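PDB 5CE7: CTD kinase subunit gamma from Schizosaccharomyces pombe, which probably helps the CTD kinase complex hyperphosphorylate the C-terminal repeat domain of the largest RNA polymerase II subunit, this piece being its noncanonical CTD-interacting domain (CID). Local coordinates for residues L14-A19 with N59-F63; E38-Y42 with Y80-R86; I88-V92 with D129-V134; P97-A103 with A136-A140. All coordinates share one frame; numbering follows the deposited sequence.

Contact 1 (L14-A19 with N59-F63); sequences LGKLNA and NIMYF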
loop_
_atom_site.group_PDB
_atom_site.type_symbol
_atom_site.label_atom_id
_atom_site.label_comp_id
_atom_site.label_asym_id
_atom_site.label_seq_id
_atom_site.Cartn_x
_atom_site.Cartn_y
_atom_site.Cartn_z
ATOM N N LEU A 14 7.628 9.890 0.344
ATOM C CA LEU A 14 6.795 9.178 -0.627
ATOM C C LEU A 14 7.116 9.584 -2.063
ATOM O O LEU A 14 6.998 8.781 -2.980
ATOM C CB LEU A 14 5.316 9.415 -0.355
ATOM C CG LEU A 14 4.783 8.689 0.870
ATOM C CD1 LEU A 14 3.356 9.121 1.173
ATOM C CD2 LEU A 14 4.884 7.194 0.637
ATOM N N GLY A 15 7.518 10.837 -2.249
ATOM C CA GLY A 15 7.856 11.337 -3.567
ATOM C C GLY A 15 9.084 10.663 -4.153
ATOM O O GLY A 15 9.342 10.784 -5.355
ATOM N N LYS A 16 9.834 9.953 -3.305
ATOM C CA LYS A 16 11.075 9.286 -3.713
ATOM C C LYS A 16 10.846 7.881 -4.233
ATOM O O LYS A 16 11.763 7.266 -4.750
ATOM C CB LYS A 16 12.044 9.171 -2.538
ATOM C CG LYS A 16 12.363 10.474 -1.865
ATOM C CD LYS A 16 12.955 11.436 -2.846
ATOM C CE LYS A 16 13.711 12.521 -2.114
ATOM N NZ LYS A 16 14.245 13.500 -3.086
ATOM N N LEU A 17 9.632 7.364 -4.071
ATOM C CA LEU A 17 9.347 5.971 -4.416
ATOM C C LEU A 17 9.528 5.651 -5.900
ATOM O O LEU A 17 9.147 6.431 -6.782
ATOM C CB LEU A 17 7.924 5.600 -4.011
ATOM C CG LEU A 17 7.558 5.622 -2.526
ATOM C CD1 LEU A 17 6.031 5.455 -2.378
ATOM C CD2 LEU A 17 8.324 4.570 -1.746
ATOM N N ASN A 18 10.100 4.484 -6.164
ATOM C CA ASN A 18 10.064 3.910 -7.502
ATOM C C ASN A 18 9.847 2.418 -7.354
ATOM O O ASN A 18 9.584 1.948 -6.249
ATOM C CB ASN A 18 11.343 4.238 -8.275
ATOM C CG ASN A 18 12.587 3.790 -7.551
ATOM O OD1 ASN A 18 12.667 2.660 -7.083
ATOM N ND2 ASN A 18 13.562 4.685 -7.436
ATOM N N ALA A 19 9.963 1.668 -8.448
ATOM C CA ALA A 19 9.672 0.240 -8.400
ATOM C C ALA A 19 10.543 -0.523 -7.391
ATOM O O ALA A 19 10.123 -1.551 -6.863
ATOM C CB ALA A 19 9.763 -0.395 -9.815
ATOM N N ASN A 59 3.544 1.985 -7.475
ATOM C CA ASN A 59 4.686 2.086 -6.566
ATOM C C ASN A 59 4.258 2.238 -5.113
ATOM O O ASN A 59 4.917 1.731 -4.211
ATOM C CB ASN A 59 5.655 3.191 -7.010
ATOM C CG ASN A 59 6.432 2.800 -8.261
ATOM O OD1 ASN A 59 6.634 1.619 -8.524
ATOM N ND2 ASN A 59 6.857 3.790 -9.040
ATOM N N ILE A 60 3.129 2.903 -4.887
ATOM C CA ILE A 60 2.565 2.983 -3.542
ATOM C C ILE A 60 2.058 1.627 -3.049
ATOM O O ILE A 60 2.188 1.302 -1.878
ATOM C CB ILE A 60 1.452 4.051 -3.444
ATOM C CG1 ILE A 60 2.074 5.450 -3.561
ATOM C CG2 ILE A 60 0.709 3.904 -2.117
ATOM C CD1 ILE A 60 1.077 6.568 -3.829
HETATM N N MSE A 61 1.489 0.833 -3.951
HETATM C CA MSE A 61 1.120 -0.553 -3.637
HETATM C C MSE A 61 2.349 -1.375 -3.211
HETATM O O MSE A 61 2.296 -2.137 -2.245
HETATM C CB MSE A 61 0.450 -1.189 -4.857
HETATM C CG MSE A 61 -0.227 -2.573 -4.644
HETATM SE SE MSE A 61 -1.717 -2.478 -3.342
HETATM C CE MSE A 61 -3.111 -3.290 -4.436
ATOM N N TYR A 62 3.455 -1.228 -3.930
ATOM C CA TYR A 62 4.688 -1.912 -3.527
ATOM C C TYR A 62 5.116 -1.417 -2.149
ATOM O O TYR A 62 5.474 -2.215 -1.280
ATOM C CB TYR A 62 5.826 -1.638 -4.503
ATOM C CG TYR A 62 5.620 -2.121 -5.908
ATOM C CD1 TYR A 62 4.848 -3.243 -6.189
ATOM C CD2 TYR A 62 6.226 -1.454 -6.969
ATOM C CE1 TYR A 62 4.688 -3.687 -7.509
ATOM C CE2 TYR A 62 6.069 -1.882 -8.271
ATOM C CZ TYR A 62 5.304 -2.994 -8.534
ATOM O OH TYR A 62 5.164 -3.387 -9.846
ATOM N N PHE A 63 5.112 -0.099 -1.963
ATOM C CA PHE A 63 5.468 0.490 -0.663
ATOM C C PHE A 63 4.627 -0.073 0.492
ATOM O O PHE A 63 5.135 -0.322 1.599
ATOM C CB PHE A 63 5.307 2.019 -0.680
ATOM C CG PHE A 63 5.318 2.627 0.701
ATOM C CD1 PHE A 63 6.481 2.620 1.460
ATOM C CD2 PHE A 63 4.166 3.161 1.251
ATOM C CE1 PHE A 63 6.495 3.148 2.740
ATOM C CE2 PHE A 63 4.170 3.702 2.533
ATOM C CZ PHE A 63 5.344 3.693 3.275
HETATM O O HOH W 1 6.626 6.613 -7.912
#
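In the right-handed superhelix of helices that forms this CID, the type I turn from Leu14 to Leu17 that follows helix 3-14 lays its two leucines on helix 54-73, at Phe63 and Ile60. Leu14 presents its CD2 methyl to one face of the Phe63 ring, 4.3 Å from the ring centroid and displaced toward the rim, a CH-pi contact in which the two side chains cross nearly at right angles. The ring reaches the turn because Phe63 places CG anti to its backbone N (chi1 165°). Leu17 points toward the helix and splits its branches: CD1 lies 3.9 Å from Phe63 CB and also meets Ile60 CG1 at 4.1 Å, while CD2 rests near the same Phe63 CB. Pro27 of helix 25-33 touches both Leu17 and Phe63.

Further along, the carboxamide of Asn59 lies against the backbone between Asn18 and Ala19. Its OD1 is 3.3 Å from Ala19 N, but the angle is too poor for a hydrogen bond. A water instead joins the segments, donating to Leu17 O at 2.8 Å and accepting from Asn59 ND2 at 3.0 Å. Asn18 turns away to bond Ser20. The chemistry is therefore that of an apolar contact of leucine methyls beside a buried asparagine whose polar link to the turn is one water.

Contact 2 (E38-Y42 with Y80-R86); sequences EEDLY and YLNMISR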
loop_
_atom_site.group_PDB
_atom_site.type_symbol
_atom_site.label_atom_id
_atom_site.label_comp_id
_atom_site.label_asym_id
_atom_site.label_seq_id
_atom_site.Cartn_x
_atom_site.Cartn_y
_atom_site.Cartn_z
ATOM N N GLU A 38 0.262 7.515 12.889
ATOM C CA GLU A 38 -0.215 6.545 11.883
ATOM C C GLU A 38 -1.460 6.991 11.100
ATOM O O GLU A 38 -1.561 6.781 9.897
ATOM C CB GLU A 38 -0.418 5.152 12.511
ATOM C CG GLU A 38 -1.446 5.086 13.640
ATOM C CD GLU A 38 -1.446 3.739 14.366
ATOM O OE1 GLU A 38 -0.534 2.921 14.135
ATOM O OE2 GLU A 38 -2.354 3.502 15.179
ATOM N N GLU A 39 -2.408 7.627 11.774
ATOM C CA GLU A 39 -3.609 8.073 11.091
ATOM C C GLU A 39 -3.282 9.155 10.075
ATOM O O GLU A 39 -3.784 9.114 8.954
ATOM C CB GLU A 39 -4.640 8.578 12.101
ATOM C CG GLU A 39 -4.876 7.611 13.242
ATOM C CD GLU A 39 -6.226 6.935 13.169
ATOM O OE1 GLU A 39 -7.219 7.549 13.618
ATOM O OE2 GLU A 39 -6.297 5.791 12.672
ATOM N N ASP A 40 -2.437 10.110 10.465
ATOM C CA ASP A 40 -2.028 11.195 9.572
ATOM C C ASP A 40 -1.279 10.613 8.376
ATOM O O ASP A 40 -1.531 10.975 7.225
ATOM C CB ASP A 40 -1.083 12.165 10.289
ATOM C CG ASP A 40 -1.756 12.926 11.414
ATOM O OD1 ASP A 40 -1.865 12.365 12.528
ATOM O OD2 ASP A 40 -2.149 14.095 11.189
ATOM N N LEU A 41 -0.323 9.745 8.684
ATOM C CA LEU A 41 0.560 9.173 7.680
ATOM C C LEU A 41 -0.193 8.247 6.735
ATOM O O LEU A 41 0.060 8.268 5.534
ATOM C CB LEU A 41 1.736 8.457 8.343
ATOM C CG LEU A 41 3.012 9.293 8.550
ATOM C CD1 LEU A 41 2.768 10.795 8.657
ATOM C CD2 LEU A 41 3.916 8.772 9.659
ATOM N N TYR A 42 -1.111 7.441 7.271
ATOM C CA TYR A 42 -1.937 6.584 6.429
ATOM C C TYR A 42 -2.779 7.428 5.456
ATOM O O TYR A 42 -3.016 7.034 4.307
ATOM C CB TYR A 42 -2.822 5.663 7.283
ATOM C CG TYR A 42 -3.592 4.653 6.470
ATOM C CD1 TYR A 42 -2.933 3.622 5.801
ATOM C CD2 TYR A 42 -4.977 4.739 6.343
ATOM C CE1 TYR A 42 -3.634 2.702 5.035
ATOM C CE2 TYR A 42 -5.682 3.819 5.583
ATOM C CZ TYR A 42 -5.001 2.809 4.938
ATOM O OH TYR A 42 -5.697 1.907 4.181
ATOM N N TYR A 80 -0.798 0.196 11.046
ATOM C CA TYR A 80 -0.823 0.167 9.581
ATOM C C TYR A 80 -1.359 -1.168 9.048
ATOM O O TYR A 80 -2.109 -1.200 8.070
ATOM C CB TYR A 80 0.565 0.458 8.989
ATOM C CG TYR A 80 1.145 1.809 9.375
ATOM C CD1 TYR A 80 0.561 2.990 8.942
ATOM C CD2 TYR A 80 2.287 1.892 10.161
ATOM C CE1 TYR A 80 1.090 4.229 9.296
ATOM C CE2 TYR A 80 2.834 3.114 10.508
ATOM C CZ TYR A 80 2.229 4.278 10.082
ATOM O OH TYR A 80 2.774 5.491 10.442
ATOM N N LEU A 81 -0.984 -2.263 9.701
ATOM C CA LEU A 81 -1.397 -3.594 9.273
ATOM C C LEU A 81 -2.916 -3.759 9.275
ATOM O O LEU A 81 -3.480 -4.316 8.341
ATOM C CB LEU A 81 -0.740 -4.672 10.144
ATOM C CG LEU A 81 0.780 -4.774 10.020
ATOM C CD1 LEU A 81 1.365 -5.507 11.205
ATOM C CD2 LEU A 81 1.157 -5.456 8.706
ATOM N N ASN A 82 -3.575 -3.279 10.325
ATOM C CA ASN A 82 -5.037 -3.343 10.393
ATOM C C ASN A 82 -5.710 -2.424 9.384
ATOM O O ASN A 82 -6.758 -2.754 8.838
ATOM C CB ASN A 82 -5.547 -3.014 11.807
ATOM C CG ASN A 82 -5.284 -4.141 12.801
ATOM O OD1 ASN A 82 -4.881 -5.242 12.418
ATOM N ND2 ASN A 82 -5.524 -3.871 14.080
HETATM N N MSE A 83 -5.121 -1.255 9.153
HETATM C CA MSE A 83 -5.701 -0.307 8.209
HETATM C C MSE A 83 -5.600 -0.813 6.772
HETATM O O MSE A 83 -6.539 -0.718 5.992
HETATM C CB MSE A 83 -5.020 1.055 8.318
HETATM C CG MSE A 83 -5.075 1.658 9.706
HETATM SE SE MSE A 83 -4.033 3.328 9.746
HETATM C CE MSE A 83 -5.515 4.585 9.771
ATOM N N ILE A 84 -4.444 -1.352 6.425
ATOM C CA ILE A 84 -4.230 -1.875 5.080
ATOM C C ILE A 84 -5.095 -3.107 4.819
ATOM O O ILE A 84 -5.654 -3.267 3.730
ATOM C CB ILE A 84 -2.730 -2.171 4.860
ATOM C CG1 ILE A 84 -1.977 -0.847 4.664
ATOM C CG2 ILE A 84 -2.529 -3.112 3.683
ATOM C CD1 ILE A 84 -0.493 -0.866 5.105
ATOM N N SER A 85 -5.216 -3.965 5.831
ATOM C CA SER A 85 -6.068 -5.143 5.741
ATOM C C SER A 85 -7.534 -4.769 5.512
ATOM O O SER A 85 -8.198 -5.324 4.634
ATOM C CB SER A 85 -5.948 -5.975 7.020
ATOM O OG SER A 85 -6.508 -7.258 6.825
ATOM N N ARG A 86 -8.031 -3.833 6.313
ATOM C CA ARG A 86 -9.408 -3.347 6.191
ATOM C C ARG A 86 -9.645 -2.763 4.804
ATOM O O ARG A 86 -10.711 -2.938 4.218
ATOM C CB ARG A 86 -9.694 -2.269 7.247
ATOM C CG ARG A 86 -11.004 -1.512 7.053
ATOM C CD ARG A 86 -11.032 -0.197 7.866
ATOM N NE ARG A 86 -10.122 0.806 7.314
ATOM C CZ ARG A 86 -9.431 1.687 8.038
ATOM N NH1 ARG A 86 -9.538 1.707 9.359
ATOM N NH2 ARG A 86 -8.628 2.551 7.435
HETATM O O HOH W 2 -8.184 3.996 11.579
#
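A selenomethionine laid along a tyrosine is the striking feature here: the side chains of Met83 and Tyr42 run antiparallel alongside each other, joining helix 80-86 to helix 38-51 of the CID superhelix in a Met-aromatic contact. Met83 CB sits over the ring centre, 3.8 Å from the Tyr42 centroid and 10° off the normal. The selenium follows obliquely toward the root of the ring, 3.6 Å from Tyr42 CG, and a bend at the last torsion (chi3 105°) carries CE to Tyr42 CD2 at 3.5 Å. Ile84 CG1 meets the ring obliquely at CE1. The Tyr42 hydroxyl is hydrogen-bonded to Asp87 and Trp46, which probably helps to hold the ring in position.

Tyr80, on helix 80-86 with Met83, reaches back toward helix 38-51. Its CE1 lies 3.7 Å from Glu38 CB, while Leu41 CB approaches the ring edge. The hydroxyl beyond is hydrogen-bonded to Ala31 O. The axes of the short segments stay 11.1 Å apart at a crossing angle of -41°, a spacing filled by these long side chains. On the outer margin Glu39 and Arg86 do not touch; a water donates to Glu39 OE2 at 2.8 Å and accepts a weak bond from Arg86 NH1 at 3.5 Å.

Contact 3 (I88-V92 with D129-V134); sequences ICKLV and DAMATV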
loop_
_atom_site.group_PDB
_atom_site.type_symbol
_atom_site.label_atom_id
_atom_site.label_comp_id
_atom_site.label_asym_id
_atom_site.label_seq_id
_atom_site.Cartn_x
_atom_site.Cartn_y
_atom_site.Cartn_z
ATOM N N ILE A 88 -7.997 -3.311 1.885
ATOM C CA ILE A 88 -7.319 -4.002 0.775
ATOM C C ILE A 88 -8.075 -3.946 -0.552
ATOM O O ILE A 88 -7.470 -3.743 -1.605
ATOM C CB ILE A 88 -6.919 -5.470 1.114
ATOM C CG1 ILE A 88 -6.011 -6.053 0.016
ATOM C CG2 ILE A 88 -8.154 -6.352 1.304
ATOM C CD1 ILE A 88 -4.699 -5.277 -0.206
ATOM N N CYS A 89 -9.391 -4.109 -0.517
ATOM C CA CYS A 89 -10.153 -4.066 -1.759
ATOM C C CYS A 89 -10.252 -2.641 -2.310
ATOM O O CYS A 89 -10.250 -2.444 -3.524
ATOM C CB CYS A 89 -11.535 -4.720 -1.604
ATOM S SG CYS A 89 -11.451 -6.536 -1.447
ATOM N N LYS A 90 -10.317 -1.649 -1.429
ATOM C CA LYS A 90 -10.244 -0.257 -1.878
ATOM C C LYS A 90 -8.915 0.014 -2.575
ATOM O O LYS A 90 -8.860 0.665 -3.624
ATOM C CB LYS A 90 -10.423 0.705 -0.696
ATOM C CG LYS A 90 -11.820 0.675 -0.089
ATOM C CD LYS A 90 -11.972 1.708 1.029
ATOM C CE LYS A 90 -13.424 1.813 1.501
ATOM N NZ LYS A 90 -13.579 2.780 2.641
ATOM N N LEU A 91 -7.836 -0.488 -1.980
ATOM C CA LEU A 91 -6.514 -0.320 -2.548
ATOM C C LEU A 91 -6.483 -0.919 -3.949
ATOM O O LEU A 91 -5.983 -0.296 -4.880
ATOM C CB LEU A 91 -5.453 -0.959 -1.653
ATOM C CG LEU A 91 -5.296 -0.207 -0.318
ATOM C CD1 LEU A 91 -4.526 -1.007 0.742
ATOM C CD2 LEU A 91 -4.625 1.142 -0.567
ATOM N N VAL A 92 -7.021 -2.128 -4.097
ATOM C CA VAL A 92 -7.068 -2.770 -5.409
ATOM C C VAL A 92 -7.873 -1.948 -6.419
ATOM O O VAL A 92 -7.489 -1.812 -7.583
ATOM C CB VAL A 92 -7.635 -4.219 -5.320
ATOM C CG1 VAL A 92 -7.921 -4.759 -6.710
ATOM C CG2 VAL A 92 -6.668 -5.132 -4.569
ATOM N N ASP A 129 -11.554 -12.204 -2.382
ATOM C CA ASP A 129 -12.279 -11.019 -2.841
ATOM C C ASP A 129 -11.402 -10.097 -3.692
ATOM O O ASP A 129 -11.814 -9.634 -4.750
ATOM C CB ASP A 129 -12.842 -10.221 -1.653
ATOM C CG ASP A 129 -14.167 -10.786 -1.129
ATOM O OD1 ASP A 129 -14.734 -11.706 -1.757
ATOM O OD2 ASP A 129 -14.646 -10.294 -0.090
ATOM N N ALA A 130 -10.200 -9.813 -3.209
ATOM C CA ALA A 130 -9.298 -8.895 -3.901
ATOM C C ALA A 130 -8.815 -9.483 -5.228
ATOM O O ALA A 130 -8.716 -8.780 -6.237
ATOM C CB ALA A 130 -8.118 -8.546 -3.002
HETATM N N MSE A 131 -8.520 -10.778 -5.227
HETATM C CA MSE A 131 -8.125 -11.476 -6.456
HETATM C C MSE A 131 -9.258 -11.494 -7.485
HETATM O O MSE A 131 -9.016 -11.361 -8.693
HETATM C CB MSE A 131 -7.643 -12.900 -6.149
HETATM C CG MSE A 131 -6.292 -12.950 -5.431
HETATM SE SE MSE A 131 -4.795 -12.354 -6.561
HETATM C CE MSE A 131 -4.750 -13.915 -7.755
ATOM N N ALA A 132 -10.496 -11.649 -7.017
ATOM C CA ALA A 132 -11.641 -11.604 -7.939
ATOM C C ALA A 132 -11.813 -10.201 -8.534
ATOM O O ALA A 132 -12.240 -10.044 -9.673
ATOM C CB ALA A 132 -12.925 -12.057 -7.244
ATOM N N THR A 133 -11.486 -9.181 -7.750
ATOM C CA THR A 133 -11.554 -7.812 -8.234
ATOM C C THR A 133 -10.543 -7.588 -9.349
ATOM O O THR A 133 -10.877 -7.041 -10.393
ATOM C CB THR A 133 -11.305 -6.795 -7.101
ATOM O OG1 THR A 133 -12.306 -6.966 -6.092
ATOM C CG2 THR A 133 -11.377 -5.369 -7.638
ATOM N N VAL A 134 -9.304 -8.019 -9.121
ATOM C CA VAL A 134 -8.272 -7.926 -10.137
ATOM C C VAL A 134 -8.684 -8.646 -11.426
ATOM O O VAL A 134 -8.485 -8.133 -12.523
ATOM C CB VAL A 134 -6.921 -8.493 -9.637
ATOM C CG1 VAL A 134 -5.906 -8.522 -10.765
ATOM C CG2 VAL A 134 -6.390 -7.659 -8.460
#
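Val92 wedges both methyls into the side of helix 124-139. Its CG1 overlaps Thr133 CG2 at 3.6 Å and Val134 CG2 at 3.7 Å, whereas CG2 faces Ala130 CB at 4.0 Å; the fork of the valine thus spans a full turn of the opposing helix. Having CG1 anti to the backbone N (chi1 169°) is what directs that methyl between Thr133 and Val134.

Thr133 is turned by its own helix. The hydroxyl swings back to donate to Asp129 O, with OG1 to O at 3.0 Å, and this leaves CG2 to meet the valine. Asp129 O also takes the backbone N-H of Thr133, one donor coming from above the carbonyl plane and one from below, so the polar end is satisfied locally and the surface offered to Val92 is apolar. One turn earlier Cys89 rests its SG against Asp129 CB at 3.9 Å and near Ala130, whose small side chain allows the CA atoms of Cys89 and Ala130 to approach to 5.4 Å.

The segments, nearly parallel at 14°, join two helices of the CID superhelix. Helix 100-118 backs them, touching Ile88 through Leu113 and Leu116 and Val134 through Ala106 and Val109.

Contact 4 (P97-A103 with A136-A140); sequences PIGAAGA and AHEQA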
loop_
_atom_site.group_PDB
_atom_site.type_symbol
_atom_site.label_atom_id
_atom_site.label_comp_id
_atom_site.label_asym_id
_atom_site.label_seq_id
_atom_site.Cartn_x
_atom_site.Cartn_y
_atom_site.Cartn_z
ATOM N N PRO A 97 -8.207 -0.416 -11.433
ATOM C CA PRO A 97 -9.640 -0.161 -11.634
ATOM C C PRO A 97 -10.197 -0.847 -12.883
ATOM O O PRO A 97 -9.434 -1.416 -13.667
ATOM C CB PRO A 97 -9.690 1.360 -11.821
ATOM C CG PRO A 97 -8.358 1.684 -12.443
ATOM C CD PRO A 97 -7.388 0.771 -11.738
ATOM N N ILE A 98 -11.513 -0.779 -13.069
ATOM C CA ILE A 98 -12.134 -1.228 -14.307
ATOM C C ILE A 98 -11.509 -0.469 -15.478
ATOM O O ILE A 98 -11.098 0.681 -15.334
ATOM C CB ILE A 98 -13.670 -0.989 -14.288
ATOM C CG1 ILE A 98 -14.349 -1.676 -15.475
ATOM C CG2 ILE A 98 -13.988 0.494 -14.308
ATOM C CD1 ILE A 98 -14.453 -3.157 -15.351
ATOM N N GLY A 99 -11.420 -1.116 -16.634
ATOM C CA GLY A 99 -10.791 -0.507 -17.790
ATOM C C GLY A 99 -9.394 -1.049 -18.029
ATOM O O GLY A 99 -8.987 -2.029 -17.418
ATOM N N ALA A 100 -8.655 -0.403 -18.919
ATOM C CA ALA A 100 -7.364 -0.919 -19.372
ATOM C C ALA A 100 -6.264 -0.908 -18.308
ATOM O O ALA A 100 -5.346 -1.722 -18.366
ATOM C CB ALA A 100 -6.902 -0.170 -20.634
ATOM N N ALA A 101 -6.342 0.003 -17.339
ATOM C CA ALA A 101 -5.308 0.046 -16.292
ATOM C C ALA A 101 -5.366 -1.184 -15.400
ATOM O O ALA A 101 -4.349 -1.610 -14.844
ATOM C CB ALA A 101 -5.402 1.334 -15.453
ATOM N N GLY A 102 -6.556 -1.762 -15.278
ATOM C CA GLY A 102 -6.727 -3.001 -14.526
ATOM C C GLY A 102 -5.905 -4.114 -15.157
ATOM O O GLY A 102 -5.255 -4.889 -14.463
ATOM N N ALA A 103 -5.910 -4.171 -16.485
ATOM C CA ALA A 103 -5.108 -5.155 -17.207
ATOM C C ALA A 103 -3.615 -4.842 -17.111
ATOM O O ALA A 103 -2.798 -5.736 -16.876
ATOM C CB ALA A 103 -5.554 -5.240 -18.675
ATOM N N ALA A 136 -11.783 -9.387 -12.512
ATOM C CA ALA A 136 -12.859 -8.603 -13.127
ATOM C C ALA A 136 -12.315 -7.371 -13.869
ATOM O O ALA A 136 -12.743 -7.063 -14.979
ATOM C CB ALA A 136 -13.886 -8.175 -12.071
ATOM N N HIS A 137 -11.360 -6.684 -13.256
ATOM C CA HIS A 137 -10.792 -5.473 -13.854
ATOM C C HIS A 137 -9.745 -5.741 -14.943
ATOM O O HIS A 137 -9.451 -4.868 -15.771
ATOM C CB HIS A 137 -10.245 -4.549 -12.757
ATOM C CG HIS A 137 -11.319 -3.980 -11.874
ATOM N ND1 HIS A 137 -11.041 -3.169 -10.791
ATOM C CD2 HIS A 137 -12.662 -4.098 -11.921
ATOM C CE1 HIS A 137 -12.177 -2.807 -10.214
ATOM N NE2 HIS A 137 -13.178 -3.359 -10.879
ATOM N N GLU A 138 -9.175 -6.941 -14.955
ATOM C CA GLU A 138 -8.310 -7.326 -16.066
ATOM C C GLU A 138 -9.171 -7.616 -17.301
ATOM O O GLU A 138 -8.820 -7.255 -18.425
ATOM C CB GLU A 138 -7.436 -8.543 -15.709
ATOM C CG GLU A 138 -6.666 -9.114 -16.914
ATOM C CD GLU A 138 -5.811 -10.342 -16.587
ATOM O OE1 GLU A 138 -5.586 -10.648 -15.407
ATOM O OE2 GLU A 138 -5.364 -11.010 -17.530
ATOM N N GLN A 139 -10.307 -8.264 -17.090
ATOM C CA GLN A 139 -11.126 -8.707 -18.212
ATOM C C GLN A 139 -11.960 -7.585 -18.823
ATOM O O GLN A 139 -12.293 -7.631 -20.005
ATOM C CB GLN A 139 -12.023 -9.884 -17.809
ATOM C CG GLN A 139 -11.272 -11.089 -17.233
ATOM C CD GLN A 139 -10.180 -11.627 -18.152
ATOM O OE1 GLN A 139 -10.150 -11.333 -19.349
ATOM N NE2 GLN A 139 -9.271 -12.424 -17.590
ATOM N N ALA A 140 -12.279 -6.572 -18.026
ATOM C CA ALA A 140 -13.105 -5.466 -18.497
ATOM C C ALA A 140 -12.567 -4.107 -18.034
ATOM O O ALA A 140 -11.730 -4.005 -17.128
ATOM C CB ALA A 140 -14.547 -5.655 -18.045
ATOM O OXT ALA A 140 -12.976 -3.073 -18.558
HETATM O O HOH W 3 -8.999 -4.708 -18.926
#
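His137 packs tightly on the Pro97-Ile98 peptide, while Ala103 CB and the Glu138 side chain touch only lightly, although the CA atoms of Ala103 and Glu138 are 4.0 Å apart. Ile98 N lies 3.3 Å above the plane of the His137 ring and over its centre, and its angle to ND1 is too poor for a hydrogen bond. ND1 is instead hydrogen-bonded to Ala96 O, which helps to fix the ring's rotation. Beside it, Gly102, bare of a side chain, brings its CA within 3.5 Å of His137 O in a CA-H...O contact.

The turn between helices 88-95 and 100-118 of the CID thus meets the last turn of helix 124-139. Gly99 N donates to Ala140 O at 2.9 Å, in the carbonyl plane and on a lone pair, and more weakly to OXT. That carboxylate ends this construct; the natural protein continues. Ile98, though exposed, sets CD1 against it, 3.4 Å from Ala140 O, and also meets Ala140 CB.

The looser side is at Ala103, whose CB comes no nearer than 3.8 Å to Glu138 O; the Glu138 carboxylate leaves for a salt bridge with Arg110. Between the backbones a water lies 3.1 Å from Gly99 O and 2.6 Å from Glu138 O.

From the N terminus, contact 1 closes the first loop, bringing the turn after helix 3-14 onto helix 54-73. Contact 2 starts inside that loop, on helix 38-51, and ends beyond it on helix 80-86, so the two cross, about 16 Å apart between centres. Contacts 3 and 4 follow in series and also cross each other: helix 88-95 and then the start of helix 100-118 with the turn before it are each tied to successive parts of helix 124-139. The first two contacts reach contact 3 where Met61 CE packs on Val92 CG2 at 4.0 Å and Ile84 O on Leu91 CD1 at 3.9 Å; contact 4 lies farther out.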